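Local coordinates for protein alternansucrase (Leuconostoc mesenteroides, PDB 6HVG) that is a family 70 glycoside hydrolase protein that binds calcium and combines a TIM-barrel-clan region with choline-binding and cell-wall-binding repeats, at residues 338-341 with 347-350; 351-356 with 360-365. One frame throughout, in Å; residues are numbered along the deposited sequence.

Interaction 1 (338-341 with 347-350)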
loop_
_atom_site.group_PDB
_atom_site.type_symbol
_atom_site.label_atom_id
_atom_site.label_comp_id
_atom_site.label_asym_id
_atom_site.label_seq_id
_atom_site.Cartn_x
_atom_site.Cartn_y
_atom_site.Cartn_z
ATOM N N LYS A 338 -38.559 19.282 -35.372
ATOM C CA LYS A 338 -37.559 19.440 -34.321
ATOM C C LYS A 338 -36.282 20.033 -34.887
ATOM O O LYS A 338 -35.957 19.814 -36.059
ATOM C CB LYS A 338 -37.258 18.096 -33.675
ATOM C CG LYS A 338 -38.329 17.594 -32.731
ATOM C CD LYS A 338 -38.462 16.087 -32.835
ATOM C CE LYS A 338 -39.383 15.524 -31.785
ATOM N NZ LYS A 338 -38.655 15.457 -30.491
ATOM N N THR A 339 -35.576 20.783 -34.042
ATOM C CA THR A 339 -34.404 21.542 -34.448
ATOM C C THR A 339 -33.137 20.977 -33.804
ATOM O O THR A 339 -33.056 20.772 -32.598
ATOM C CB THR A 339 -34.565 23.032 -34.098
ATOM O OG1 THR A 339 -35.779 23.512 -34.686
ATOM C CG2 THR A 339 -33.400 23.856 -34.626
ATOM N N TYR A 340 -32.156 20.710 -34.655
ATOM C CA TYR A 340 -30.888 20.136 -34.262
ATOM C C TYR A 340 -29.784 21.087 -34.688
ATOM O O TYR A 340 -29.977 21.846 -35.636
ATOM C CB TYR A 340 -30.717 18.791 -34.984
ATOM C CG TYR A 340 -31.817 17.799 -34.725
ATOM C CD1 TYR A 340 -31.754 16.946 -33.629
ATOM C CD2 TYR A 340 -32.896 17.695 -35.580
ATOM C CE1 TYR A 340 -32.751 16.017 -33.388
ATOM C CE2 TYR A 340 -33.895 16.755 -35.369
ATOM C CZ TYR A 340 -33.818 15.918 -34.275
ATOM O OH TYR A 340 -34.803 15.011 -34.026
ATOM N N TYR A 341 -28.655 21.043 -33.990
ATOM C CA TYR A 341 -27.531 21.870 -34.342
ATOM C C TYR A 341 -26.371 21.010 -34.798
ATOM O O TYR A 341 -25.873 20.199 -34.047
ATOM C CB TYR A 341 -27.120 22.772 -33.179
ATOM C CG TYR A 341 -25.748 23.403 -33.367
ATOM C CD1 TYR A 341 -25.498 24.236 -34.441
ATOM C CD2 TYR A 341 -24.716 23.152 -32.467
ATOM C CE1 TYR A 341 -24.258 24.817 -34.610
ATOM C CE2 TYR A 341 -23.471 23.702 -32.630
ATOM C CZ TYR A 341 -23.239 24.542 -33.702
ATOM O OH TYR A 341 -21.983 25.100 -33.845
ATOM N N HIS A 347 -21.014 17.401 -37.386
ATOM C CA HIS A 347 -21.295 16.614 -36.182
ATOM C C HIS A 347 -22.547 17.121 -35.456
ATOM O O HIS A 347 -22.690 18.300 -35.215
ATOM C CB HIS A 347 -20.103 16.584 -35.194
ATOM C CG HIS A 347 -18.830 16.024 -35.785
ATOM N ND1 HIS A 347 -18.814 15.332 -36.979
ATOM C CD2 HIS A 347 -17.543 16.043 -35.348
ATOM C CE1 HIS A 347 -17.580 14.950 -37.256
ATOM N NE2 HIS A 347 -16.790 15.374 -36.289
ATOM N N LEU A 348 -23.444 16.201 -35.107
ATOM C CA LEU A 348 -24.612 16.500 -34.298
ATOM C C LEU A 348 -24.147 16.768 -32.870
ATOM O O LEU A 348 -23.409 15.974 -32.289
ATOM C CB LEU A 348 -25.579 15.319 -34.329
ATOM C CG LEU A 348 -26.823 15.428 -33.452
ATOM C CD1 LEU A 348 -27.730 16.524 -33.961
ATOM C CD2 LEU A 348 -27.560 14.099 -33.385
ATOM N N ARG A 349 -24.577 17.894 -32.312
ATOM C CA ARG A 349 -24.135 18.316 -30.977
ATOM C C ARG A 349 -25.223 18.049 -29.943
ATOM O O ARG A 349 -26.327 18.606 -30.007
ATOM C CB ARG A 349 -23.760 19.794 -30.989
ATOM C CG ARG A 349 -22.844 20.171 -32.136
ATOM C CD ARG A 349 -21.583 19.316 -32.107
ATOM N NE ARG A 349 -20.924 19.422 -30.803
ATOM C CZ ARG A 349 -19.849 20.160 -30.532
ATOM N NH1 ARG A 349 -19.242 20.867 -31.468
ATOM N NH2 ARG A 349 -19.355 20.176 -29.300
ATOM N N LYS A 350 -24.907 17.174 -29.008
ATOM C CA LYS A 350 -25.806 16.815 -27.958
ATOM C C LYS A 350 -25.279 17.389 -26.660
ATOM O O LYS A 350 -24.090 17.599 -26.512
ATOM C CB LYS A 350 -25.906 15.292 -27.868
ATOM C CG LYS A 350 -26.340 14.606 -29.163
ATOM C CD LYS A 350 -26.566 13.124 -28.922
ATOM C CE LYS A 350 -26.801 12.379 -30.216
ATOM N NZ LYS A 350 -26.602 10.923 -29.997
HETATM O O HOH W 1 -28.435 19.132 -32.027
#
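Y341 and R349 share a water that lies between their backbones. Y341 N donates to it at 2.7 Å, and the water in turn can donate to R349 O at 3.0 Å, though other acceptors compete for its protons. Beside this bridge runs a direct bond, R349 N to Y341 O at 3.2 Å. R349 thus takes hold of Y341 with both its amide and its carbonyl, one directly and one through the water. The side chains run alongside one another in the same direction: R349 CG touches Y341 CD2 obliquely at 3.5 Å. The arginine then folds at chi2 and chi3 (-56° and -55°), which carries its guanidinium off toward D343 and a long, weak ion pair. Next door, L348 CD1 packs on Y340 CB at 3.9 Å. Y340 also pairs by backbone with Q333 in the hairpin 333-335/338-342 of this choline-binding repeat, and its ring meets F311 edge-to-face. Because the polar grip is all main chain and water, the link between the hairpin's second strand and the loop leading out of it depends on backbone path, with only a thin apolar layer from the side chains.

Interaction 2 (351-356 with 360-365)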
loop_
_atom_site.group_PDB
_atom_site.type_symbol
_atom_site.label_atom_id
_atom_site.label_comp_id
_atom_site.label_asym_id
_atom_site.label_seq_id
_atom_site.Cartn_x
_atom_site.Cartn_y
_atom_site.Cartn_z
ATOM N N ASN A 351 -26.197 17.633 -25.729
ATOM C CA ASN A 351 -25.933 18.315 -24.460
ATOM C C ASN A 351 -25.178 19.619 -24.681
ATOM O O ASN A 351 -24.164 19.879 -24.059
ATOM C CB ASN A 351 -25.210 17.403 -23.486
ATOM C CG ASN A 351 -25.193 17.958 -22.065
ATOM O OD1 ASN A 351 -26.193 18.557 -21.580
ATOM N ND2 ASN A 351 -24.078 17.751 -21.371
ATOM N N TYR A 352 -25.729 20.448 -25.565
ATOM C CA TYR A 352 -25.087 21.678 -26.026
ATOM C C TYR A 352 -26.073 22.833 -25.830
ATOM O O TYR A 352 -27.184 22.806 -26.361
ATOM C CB TYR A 352 -24.731 21.538 -27.515
ATOM C CG TYR A 352 -23.814 22.601 -28.082
ATOM C CD1 TYR A 352 -24.304 23.856 -28.459
ATOM C CD2 TYR A 352 -22.475 22.346 -28.291
ATOM C CE1 TYR A 352 -23.468 24.840 -28.997
ATOM C CE2 TYR A 352 -21.635 23.320 -28.833
ATOM C CZ TYR A 352 -22.136 24.571 -29.186
ATOM O OH TYR A 352 -21.305 25.539 -29.733
ATOM N N ALA A 353 -25.654 23.836 -25.071
ATOM C CA ALA A 353 -26.455 25.029 -24.864
ATOM C C ALA A 353 -25.936 26.163 -25.713
ATOM O O ALA A 353 -24.746 26.348 -25.828
ATOM C CB ALA A 353 -26.415 25.428 -23.394
ATOM N N GLY A 354 -26.833 26.936 -26.306
ATOM C CA GLY A 354 -26.422 28.166 -26.986
ATOM C C GLY A 354 -27.533 28.993 -27.610
ATOM O O GLY A 354 -28.636 28.515 -27.793
ATOM N N THR A 355 -27.218 30.248 -27.926
ATOM C CA THR A 355 -28.201 31.147 -28.521
ATOM C C THR A 355 -28.150 31.074 -30.035
ATOM O O THR A 355 -27.359 31.762 -30.672
ATOM C CB THR A 355 -28.015 32.602 -28.049
ATOM O OG1 THR A 355 -26.616 32.952 -28.071
ATOM C CG2 THR A 355 -28.588 32.789 -26.628
ATOM N N PHE A 356 -29.022 30.245 -30.598
ATOM C CA PHE A 356 -29.003 29.955 -32.027
ATOM C C PHE A 356 -30.008 30.774 -32.838
ATOM O O PHE A 356 -29.661 31.270 -33.918
ATOM C CB PHE A 356 -29.216 28.460 -32.256
ATOM N N PHE A 360 -32.172 31.702 -26.684
ATOM C CA PHE A 360 -31.523 30.535 -26.098
ATOM C C PHE A 360 -32.142 29.246 -26.641
ATOM O O PHE A 360 -33.312 29.238 -26.991
ATOM C CB PHE A 360 -31.647 30.582 -24.580
ATOM C CG PHE A 360 -30.965 29.441 -23.874
ATOM C CD1 PHE A 360 -29.636 29.535 -23.475
ATOM C CD2 PHE A 360 -31.642 28.262 -23.631
ATOM C CE1 PHE A 360 -29.004 28.474 -22.840
ATOM C CE2 PHE A 360 -31.016 27.197 -23.001
ATOM C CZ PHE A 360 -29.689 27.296 -22.621
ATOM N N MET A 361 -31.334 28.188 -26.745
ATOM C CA MET A 361 -31.804 26.842 -27.072
ATOM C C MET A 361 -30.827 25.780 -26.570
ATOM O O MET A 361 -29.632 25.852 -26.839
ATOM C CB MET A 361 -31.979 26.693 -28.578
ATOM C CG MET A 361 -32.567 25.349 -29.000
ATOM S SD MET A 361 -33.259 25.281 -30.671
ATOM C CE MET A 361 -34.295 26.743 -30.739
ATOM N N TYR A 362 -31.331 24.822 -25.800
ATOM C CA TYR A 362 -30.524 23.719 -25.278
ATOM C C TYR A 362 -30.792 22.468 -26.092
ATOM O O TYR A 362 -31.935 22.060 -26.247
ATOM C CB TYR A 362 -30.821 23.439 -23.801
ATOM C CG TYR A 362 -30.243 22.120 -23.322
ATOM C CD1 TYR A 362 -28.877 21.951 -23.164
ATOM C CD2 TYR A 362 -31.061 21.039 -23.041
ATOM C CE1 TYR A 362 -28.354 20.733 -22.737
ATOM C CE2 TYR A 362 -30.545 19.836 -22.610
ATOM C CZ TYR A 362 -29.199 19.686 -22.478
ATOM O OH TYR A 362 -28.682 18.484 -22.057
ATOM N N PHE A 363 -29.726 21.859 -26.608
ATOM C CA PHE A 363 -29.854 20.650 -27.421
ATOM C C PHE A 363 -29.675 19.351 -26.608
ATOM O O PHE A 363 -28.649 19.117 -25.974
ATOM C CB PHE A 363 -28.910 20.729 -28.605
ATOM C CG PHE A 363 -29.197 21.884 -29.493
ATOM C CD1 PHE A 363 -30.153 21.775 -30.470
ATOM C CD2 PHE A 363 -28.545 23.089 -29.325
ATOM C CE1 PHE A 363 -30.453 22.841 -31.286
ATOM C CE2 PHE A 363 -28.828 24.164 -30.135
ATOM C CZ PHE A 363 -29.784 24.043 -31.124
ATOM N N ASP A 364 -30.733 18.550 -26.633
ATOM C CA ASP A 364 -30.927 17.342 -25.832
ATOM C C ASP A 364 -29.691 16.463 -25.727
ATOM O O ASP A 364 -28.977 16.293 -26.708
ATOM C CB ASP A 364 -32.044 16.524 -26.513
ATOM C CG ASP A 364 -32.888 15.761 -25.551
ATOM O OD1 ASP A 364 -32.341 15.128 -24.609
ATOM O OD2 ASP A 364 -34.113 15.792 -25.751
ATOM N N ALA A 365 -29.470 15.863 -24.559
ATOM C CA ALA A 365 -28.436 14.834 -24.400
ATOM C C ALA A 365 -28.786 13.529 -25.141
ATOM O O ALA A 365 -27.893 12.841 -25.643
ATOM C CB ALA A 365 -28.204 14.549 -22.929
#
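A353 puts its methyl against two aromatic rings of the facing strand. F360 CZ reaches A353 CB at 3.8 Å, coming in at a slant from two residues along the strand from Y362, and Y362 CD1 lies 4.3 Å from the same A353 CB. F360 manages this reach with CG anti to its backbone N (chi1 -178°), which swings the ring toward A353. Y1357, on strand 1354-1357, packs against both A353 and F360 and so continues this apolar face into another part of the chain. On the other face Y352 CB and F363 CB meet at 4.4 Å, and the CG of M361 lies over one face of the F363 ring, toward its rim.

Strands 352-355 and 360-363 form the antiparallel beta hairpin of a choline-binding repeat, running at 162° to each other. Two hydrogen-bonded pairs hold it. Y352 and F363 exchange bonds: F363 N lies 2.7 Å from Y352 O. In return, Y352 N lies 3.2 Å from F363 O. G354 and M361 do the same, with G354 N 3.0 Å from M361 O. At the start of the first strand N351 and Y352 both face F363, a G1 beta bulge, and N351 N reaches D364 O in a weak bond.

Next to the bulge, the N351 side chain crosses to Y362, where Y362 OH donates to N351 OD1 at 2.5 Å. That oxygen sits at the edge of the phenol ring, near its plane, while the amide stands almost upright to the ring (85° between planes). N351 ND2 is turned to R1366 O, and D364 OD2 forms a salt bridge with K371 NZ.

Interactions 1 and 2 follow each other along one choline-binding repeat, their centres about 8 Å apart: 338-341 with 347-350 ties the end of one hairpin to the loop after it, and 351-356 with 360-365 is the next hairpin itself. The first is a surface contact, small and partly water-bridged; the second is partly buried and covers about two and a half times the area, with paired strands and aromatic side chains on both faces. They meet directly, since F363 CZ of the second lies 3.6 Å from Y341 CB of the first, and the rings of Y341 and Y352 meet as well. K350 also packs on D364 and A365, continuing the loop into the hairpin.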